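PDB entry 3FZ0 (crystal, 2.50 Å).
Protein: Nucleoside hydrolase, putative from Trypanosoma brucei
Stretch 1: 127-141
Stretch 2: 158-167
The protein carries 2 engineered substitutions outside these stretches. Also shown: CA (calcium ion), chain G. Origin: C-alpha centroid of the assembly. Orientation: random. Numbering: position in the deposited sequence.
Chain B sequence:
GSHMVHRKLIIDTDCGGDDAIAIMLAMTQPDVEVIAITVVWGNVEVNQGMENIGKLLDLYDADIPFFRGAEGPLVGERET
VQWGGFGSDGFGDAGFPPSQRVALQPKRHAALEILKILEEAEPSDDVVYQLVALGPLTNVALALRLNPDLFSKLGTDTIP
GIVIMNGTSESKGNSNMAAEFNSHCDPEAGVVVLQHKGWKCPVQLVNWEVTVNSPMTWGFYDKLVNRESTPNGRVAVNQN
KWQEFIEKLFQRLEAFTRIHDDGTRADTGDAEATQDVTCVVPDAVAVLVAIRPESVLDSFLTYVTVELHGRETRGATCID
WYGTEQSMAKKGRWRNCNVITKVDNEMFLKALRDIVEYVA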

ATOM      1  N   VAL B 127      22.364  38.986  -0.643  1.00 62.94           N
ATOM      2  CA  VAL B 127      22.779  37.666  -0.155  1.00 61.22           C
ATOM      3  C   VAL B 127      21.580  36.739  -0.095  1.00 61.33           C
ATOM      4  O   VAL B 127      20.550  37.043   0.542  1.00 61.89           O
ATOM      5  CB  VAL B 127      23.426  37.706   1.273  1.00 61.17           C
ATOM      6  CG1 VAL B 127      23.677  36.286   1.787  1.00 58.84           C
ATOM      7  CG2 VAL B 127      24.718  38.521   1.294  1.00 58.98           C
ATOM      8  N   VAL B 128      21.707  35.598  -0.739  1.00 59.89           N
ATOM      9  CA  VAL B 128      20.624  34.647  -0.768  1.00 58.96           C
ATOM     10  C   VAL B 128      21.186  33.271  -0.402  1.00 59.58           C
ATOM     11  O   VAL B 128      22.272  32.859  -0.871  1.00 59.07           O
ATOM     12  CB  VAL B 128      19.868  34.673  -2.132  1.00 58.38           C
ATOM     13  CG1 VAL B 128      20.666  33.965  -3.238  1.00 58.61           C
ATOM     14  CG2 VAL B 128      18.524  34.037  -1.997  1.00 57.28           C
ATOM     15  N   TYR B 129      20.462  32.580   0.466  1.00 60.04           N
ATOM     16  CA  TYR B 129      20.865  31.256   0.900  1.00 60.04           C
ATOM     17  C   TYR B 129      20.066  30.218   0.141  1.00 60.46           C
ATOM     18  O   TYR B 129      18.860  30.394  -0.060  1.00 60.36           O
ATOM     19  CB  TYR B 129      20.621  31.091   2.392  1.00 59.42           C
ATOM     20  CG  TYR B 129      21.497  31.968   3.246  1.00 58.58           C
ATOM     21  CD1 TYR B 129      21.259  33.340   3.367  1.00 56.62           C
ATOM     22  CD2 TYR B 129      22.559  31.429   3.967  1.00 59.20           C
ATOM     23  CE1 TYR B 129      22.077  34.155   4.183  1.00 57.23           C
ATOM     24  CE2 TYR B 129      23.378  32.239   4.789  1.00 57.07           C
ATOM     25  CZ  TYR B 129      23.147  33.590   4.880  1.00 58.06           C
ATOM     26  OH  TYR B 129      23.963  34.388   5.691  1.00 58.36           O
ATOM     27  N   GLN B 130      20.738  29.144  -0.284  1.00 60.54           N
ATOM     28  CA  GLN B 130      20.093  28.051  -1.016  1.00 60.57           C
ATOM     29  C   GLN B 130      20.554  26.705  -0.464  1.00 60.55           C
ATOM     30  O   GLN B 130      21.712  26.559  -0.020  1.00 60.33           O
ATOM     31  CB  GLN B 130      20.436  28.131  -2.508  1.00 60.33           C
ATOM     32  CG  GLN B 130      19.894  29.340  -3.200  1.00 60.91           C
ATOM     33  CD  GLN B 130      20.228  29.379  -4.672  1.00 62.89           C
ATOM     34  OE1 GLN B 130      21.346  29.716  -5.061  1.00 64.45           O
ATOM     35  NE2 GLN B 130      19.251  29.057  -5.510  1.00 62.75           N
ATOM     36  N   LEU B 131      19.641  25.737  -0.470  1.00 60.49           N
ATOM     37  CA  LEU B 131      19.961  24.397  -0.042  1.00 60.75           C
ATOM     38  C   LEU B 131      19.860  23.581  -1.292  1.00 60.97           C
ATOM     39  O   LEU B 131      18.838  23.628  -1.968  1.00 61.34           O
ATOM     40  CB  LEU B 131      18.954  23.905   0.994  1.00 61.04           C
ATOM     41  CG  LEU B 131      19.233  22.653   1.857  1.00 62.50           C
ATOM     42  CD1 LEU B 131      18.091  22.453   2.806  1.00 64.24           C
ATOM     43  CD2 LEU B 131      19.402  21.400   1.057  1.00 63.23           C
ATOM     44  N   VAL B 132      20.932  22.873  -1.636  1.00 60.69           N
ATOM     45  CA  VAL B 132      20.902  21.943  -2.743  1.00 60.24           C
ATOM     46  C   VAL B 132      21.111  20.546  -2.185  1.00 60.62           C
ATOM     47  O   VAL B 132      22.099  20.312  -1.508  1.00 61.69           O
ATOM     48  CB  VAL B 132      22.016  22.260  -3.723  1.00 60.50           C
ATOM     49  CG1 VAL B 132      21.901  21.343  -4.989  1.00 58.68           C
ATOM     50  CG2 VAL B 132      21.959  23.743  -4.064  1.00 59.87           C
ATOM     51  N   ALA B 133      20.199  19.629  -2.459  1.00 60.38           N
ATOM     52  CA  ALA B 133      20.218  18.298  -1.861  1.00 60.77           C
ATOM     53  C   ALA B 133      20.581  17.304  -2.929  1.00 60.97           C
ATOM     54  O   ALA B 133      19.859  17.175  -3.933  1.00 61.41           O
ATOM     55  CB  ALA B 133      18.815  17.937  -1.297  1.00 60.81           C
ATOM     56  N   LEU B 134      21.667  16.567  -2.713  1.00 60.89           N
ATOM     57  CA  LEU B 134      22.174  15.648  -3.721  1.00 60.81           C
ATOM     58  C   LEU B 134      22.101  14.188  -3.304  1.00 61.46           C
ATOM     59  O   LEU B 134      22.771  13.326  -3.904  1.00 62.31           O
ATOM     60  CB  LEU B 134      23.615  16.009  -4.069  1.00 60.39           C
ATOM     61  CG  LEU B 134      23.892  17.473  -4.424  1.00 60.26           C
ATOM     62  CD1 LEU B 134      25.379  17.710  -4.684  1.00 58.52           C
ATOM     63  CD2 LEU B 134      23.039  17.925  -5.626  1.00 56.85           C
ATOM     64  N   GLY B 135      21.315  13.892  -2.286  1.00 61.30           N
ATOM     65  CA  GLY B 135      21.159  12.513  -1.856  1.00 61.72           C
ATOM     66  C   GLY B 135      19.765  12.257  -1.332  1.00 61.76           C
ATOM     67  O   GLY B 135      18.828  13.021  -1.630  1.00 62.05           O
ATOM     68  N   PRO B 136      19.593  11.156  -0.589  1.00 61.51           N
ATOM     69  CA  PRO B 136      18.321  10.955   0.044  1.00 61.19           C
ATOM     70  C   PRO B 136      18.045  12.161   0.917  1.00 61.52           C
ATOM     71  O   PRO B 136      18.989  12.724   1.497  1.00 61.48           O
ATOM     72  CB  PRO B 136      18.568   9.712   0.890  1.00 61.11           C
ATOM     73  CG  PRO B 136      19.613   8.963   0.151  1.00 60.30           C
ATOM     74  CD  PRO B 136      20.510  10.019  -0.364  1.00 61.79           C
ATOM     75  N   LEU B 137      16.771  12.537   1.035  1.00 61.29           N
ATOM     76  CA  LEU B 137      16.385  13.739   1.778  1.00 61.15           C
ATOM     77  C   LEU B 137      16.320  13.657   3.313  1.00 60.90           C
ATOM     78  O   LEU B 137      15.787  14.562   3.959  1.00 61.54           O
ATOM     79  CB  LEU B 137      15.070  14.273   1.221  1.00 60.83           C
ATOM     80  CG  LEU B 137      15.207  14.606  -0.264  1.00 59.63           C
ATOM     81  CD1 LEU B 137      13.845  14.610  -0.948  1.00 56.25           C
ATOM     82  CD2 LEU B 137      15.928  15.950  -0.389  1.00 57.47           C
ATOM     83  N   THR B 138      16.874  12.608   3.901  1.00 60.32           N
ATOM     84  CA  THR B 138      16.707  12.381   5.320  1.00 60.21           C
ATOM     85  C   THR B 138      17.060  13.567   6.219  1.00 60.87           C
ATOM     86  O   THR B 138      16.243  13.936   7.090  1.00 61.23           O
ATOM     87  CB  THR B 138      17.472  11.165   5.802  1.00 60.42           C
ATOM     88  OG1 THR B 138      17.343  10.113   4.845  1.00 59.37           O
ATOM     89  CG2 THR B 138      16.931  10.715   7.191  1.00 58.98           C
ATOM     90  N   ASN B 139      18.270  14.134   6.058  1.00 60.07           N
ATOM     91  CA  ASN B 139      18.685  15.262   6.875  1.00 60.11           C
ATOM     92  C   ASN B 139      17.745  16.450   6.707  1.00 60.19           C
ATOM     93  O   ASN B 139      17.356  17.096   7.675  1.00 60.55           O
ATOM     94  CB  ASN B 139      20.132  15.700   6.564  1.00 60.22           C
ATOM     95  CG  ASN B 139      21.158  14.637   6.917  1.00 60.60           C
ATOM     96  OD1 ASN B 139      20.926  13.813   7.820  1.00 59.93           O
ATOM     97  ND2 ASN B 139      22.286  14.623   6.182  1.00 58.83           N
ATOM     98  N   VAL B 140      17.383  16.747   5.476  1.00 59.86           N
ATOM     99  CA  VAL B 140      16.490  17.874   5.224  1.00 60.60           C
ATOM    100  C   VAL B 140      15.114  17.702   5.910  1.00 61.23           C
ATOM    101  O   VAL B 140      14.630  18.603   6.601  1.00 61.81           O
ATOM    102  CB  VAL B 140      16.336  18.189   3.706  1.00 60.58           C
ATOM    103  CG1 VAL B 140      15.558  19.489   3.541  1.00 59.69           C
ATOM    104  CG2 VAL B 140      17.702  18.302   3.019  1.00 59.14           C
ATOM    105  N   ALA B 141      14.518  16.524   5.752  1.00 61.16           N
ATOM    106  CA  ALA B 141      13.229  16.241   6.354  1.00 60.94           C
ATOM    107  C   ALA B 141      13.311  16.383   7.844  1.00 60.73           C
ATOM    108  O   ALA B 141      12.402  16.934   8.455  1.00 61.21           O
ATOM    109  CB  ALA B 141      12.774  14.842   5.993  1.00 61.25           C
ATOM    110  N   THR B 158      11.885  35.117  -6.013  1.00 70.62           N
ATOM    111  CA  THR B 158      12.319  34.868  -7.378  1.00 70.32           C
ATOM    112  C   THR B 158      13.317  33.695  -7.440  1.00 69.92           C
ATOM    113  O   THR B 158      13.297  32.880  -8.374  1.00 69.94           O
ATOM    114  CB  THR B 158      12.986  36.164  -7.901  1.00 70.42           C
ATOM    115  OG1 THR B 158      11.985  37.172  -8.063  1.00 71.26           O
ATOM    116  CG2 THR B 158      13.713  35.958  -9.227  1.00 71.98           C
ATOM    117  N   ILE B 159      14.216  33.625  -6.457  1.00 69.32           N
ATOM    118  CA  ILE B 159      15.292  32.643  -6.464  1.00 68.61           C
ATOM    119  C   ILE B 159      14.897  31.500  -5.558  1.00 68.14           C
ATOM    120  O   ILE B 159      14.522  31.755  -4.416  1.00 68.19           O
ATOM    121  CB  ILE B 159      16.645  33.253  -5.980  1.00 68.63           C
ATOM    122  CG1 ILE B 159      17.078  34.413  -6.893  1.00 69.12           C
ATOM    123  CG2 ILE B 159      17.744  32.176  -5.875  1.00 66.88           C
ATOM    124  CD1 ILE B 159      18.279  35.223  -6.349  1.00 68.96           C
ATOM    125  N   PRO B 160      14.952  30.255  -6.071  1.00 67.70           N
ATOM    126  CA  PRO B 160      14.616  29.037  -5.348  1.00 67.31           C
ATOM    127  C   PRO B 160      15.490  28.820  -4.139  1.00 66.87           C
ATOM    128  O   PRO B 160      16.710  28.885  -4.244  1.00 67.31           O
ATOM    129  CB  PRO B 160      14.920  27.934  -6.372  1.00 67.43           C
ATOM    130  CG  PRO B 160      14.723  28.592  -7.688  1.00 67.60           C
ATOM    131  CD  PRO B 160      15.309  29.955  -7.470  1.00 67.74           C
ATOM    132  N   GLY B 161      14.853  28.560  -3.004  1.00 66.35           N
ATOM    133  CA  GLY B 161      15.533  28.194  -1.766  1.00 65.47           C
ATOM    134  C   GLY B 161      16.003  26.750  -1.700  1.00 64.93           C
ATOM    135  O   GLY B 161      16.951  26.419  -0.972  1.00 64.95           O
ATOM    136  N   ILE B 162      15.334  25.871  -2.428  1.00 64.38           N
ATOM    137  CA  ILE B 162      15.740  24.468  -2.413  1.00 63.75           C
ATOM    138  C   ILE B 162      15.729  23.857  -3.809  1.00 63.52           C
ATOM    139  O   ILE B 162      14.785  23.979  -4.581  1.00 63.78           O
ATOM    140  CB  ILE B 162      14.953  23.615  -1.324  1.00 63.99           C
ATOM    141  CG1 ILE B 162      15.461  22.162  -1.264  1.00 63.67           C
ATOM    142  CG2 ILE B 162      13.434  23.708  -1.519  1.00 63.05           C
ATOM    143  CD1 ILE B 162      14.963  21.363  -0.042  1.00 63.27           C
ATOM    144  N   VAL B 163      16.841  23.246  -4.149  1.00 63.49           N
ATOM    145  CA  VAL B 163      16.953  22.490  -5.396  1.00 63.10           C
ATOM    146  C   VAL B 163      17.384  21.084  -5.033  1.00 62.84           C
ATOM    147  O   VAL B 163      18.310  20.902  -4.267  1.00 62.73           O
ATOM    148  CB  VAL B 163      17.944  23.141  -6.342  1.00 62.59           C
ATOM    149  CG1 VAL B 163      17.911  22.457  -7.655  1.00 62.12           C
ATOM    150  CG2 VAL B 163      17.614  24.608  -6.505  1.00 62.26           C
ATOM    151  N   ILE B 164      16.665  20.095  -5.536  1.00 63.01           N
ATOM    152  CA  ILE B 164      16.945  18.691  -5.168  1.00 62.86           C
ATOM    153  C   ILE B 164      17.253  17.800  -6.373  1.00 62.97           C
ATOM    154  O   ILE B 164      16.586  17.880  -7.426  1.00 63.38           O
ATOM    155  CB  ILE B 164      15.792  18.093  -4.307  1.00 62.71           C
ATOM    156  CG1 ILE B 164      14.472  17.993  -5.100  1.00 62.10           C
ATOM    157  CG2 ILE B 164      15.625  18.914  -3.024  1.00 62.27           C
ATOM    158  CD1 ILE B 164      13.347  17.279  -4.359  1.00 62.82           C
ATOM    159  N   MET B 165      18.277  16.964  -6.259  1.00 62.79           N
ATOM    160  CA  MET B 165      18.444  15.928  -7.303  1.00 62.74           C
ATOM    161  C   MET B 165      17.678  14.703  -6.832  1.00 62.38           C
ATOM    162  O   MET B 165      18.099  14.013  -5.918  1.00 61.69           O
ATOM    163  CB  MET B 165      19.921  15.606  -7.620  1.00 62.47           C
ATOM    164  CG  MET B 165      20.063  14.837  -8.907  1.00 62.02           C
ATOM    165  SD  MET B 165      19.488  13.132  -8.752  1.00 65.87           S
ATOM    166  CE  MET B 165      18.545  12.912 -10.260  1.00 63.04           C
ATOM    167  N   ASN B 166      16.547  14.458  -7.479  1.00 62.49           N
ATOM    168  CA  ASN B 166      15.480  13.603  -6.920  1.00 62.87           C
ATOM    169  C   ASN B 166      14.385  13.240  -7.944  1.00 62.66           C
ATOM    170  O   ASN B 166      13.978  14.082  -8.763  1.00 62.99           O
ATOM    171  CB  ASN B 166      14.867  14.284  -5.684  1.00 62.23           C
ATOM    172  CG  ASN B 166      13.920  13.357  -4.895  1.00 63.81           C
ATOM    173  OD1 ASN B 166      12.749  13.175  -5.261  1.00 63.58           O
ATOM    174  ND2 ASN B 166      14.416  12.800  -3.794  1.00 62.24           N
ATOM    175  N   GLY B 167      13.932  11.994  -7.911  1.00 62.22           N
ATOM    176  CA  GLY B 167      12.772  11.589  -8.663  1.00 62.23           C
ATOM    177  C   GLY B 167      12.891  11.483 -10.165  1.00 63.31           C
ATOM    178  O   GLY B 167      13.994  11.506 -10.741  1.00 63.83           O
TER
HETATM  179 CA    CA G 400      24.346  11.967  -4.847  1.00 62.36          CA
HETATM  180  O   HOH W   1      22.553  11.970  -6.281  1.00 33.86           O
HETATM  181  O   HOH W   2      22.854   9.788  -4.292  1.00 45.13           O
HETATM  182  O   HOH W   3      25.153  10.387  -6.534  1.00 28.67           O

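Parallel β-strands satisfy their backbones by a simple rule: one residue of a strand gives its NH and its C=O to two different residues of the neighbour, and the next residue turns both groups the other way. This putative nucleoside hydrolase offers a compact example. The strand beginning at Val127 runs beside Ile162–Met165 with only 8° between their directions, and the alternation falls on Leu131 and Ala133. Leu131 N donates to Gly161 O at 2.8 Å, while Leu131 O accepts from Val163 N at 3.0 Å; the two bonds bracket Ile162, with which Leu131 is paired. Two residues on, Ala133 N donates to Val163 O at 2.9 Å and Ala133 O accepts from Met165 N at 2.8 Å, bracketing Ile164. Val163 thus has both polar backbone groups engaged by this one neighbour. The N-H...O angles, 160° to 171°, are close to linear.

The carbonyls also draw in CA-H groups: Ile162 CA lies 3.2 Å from Leu131 O, and Val132 CA lies 3.2 Å from Val163 O, supplementing the conventional bonds.

Before the ladder begins, a side chain takes over the donor's role. Gln130 NE2 reaches Pro160 O at 2.8 Å with an angle of 160°, and Gln130 OE1 is satisfied elsewhere in the structure. At the other end, Leu134 O turns to a metal, binding calcium at 2.3 Å alongside three waters and ligands from elsewhere in the structure.

Apolar packing accompanies this pattern. Leu131, Ala133, Ile162 and Ile164 share a sheet face, where Ala133 CB meets Ile164 CG2 at 3.8 Å. Past the strand, Leu137 CD2 approaches that same Ile164 CG2 at 4.0 Å, and from the following helix Val140 CG1 comes within 4.1 Å of Ile162 CD1. Leu137 O, in turn, accepts from Ala141 N at 2.9 Å.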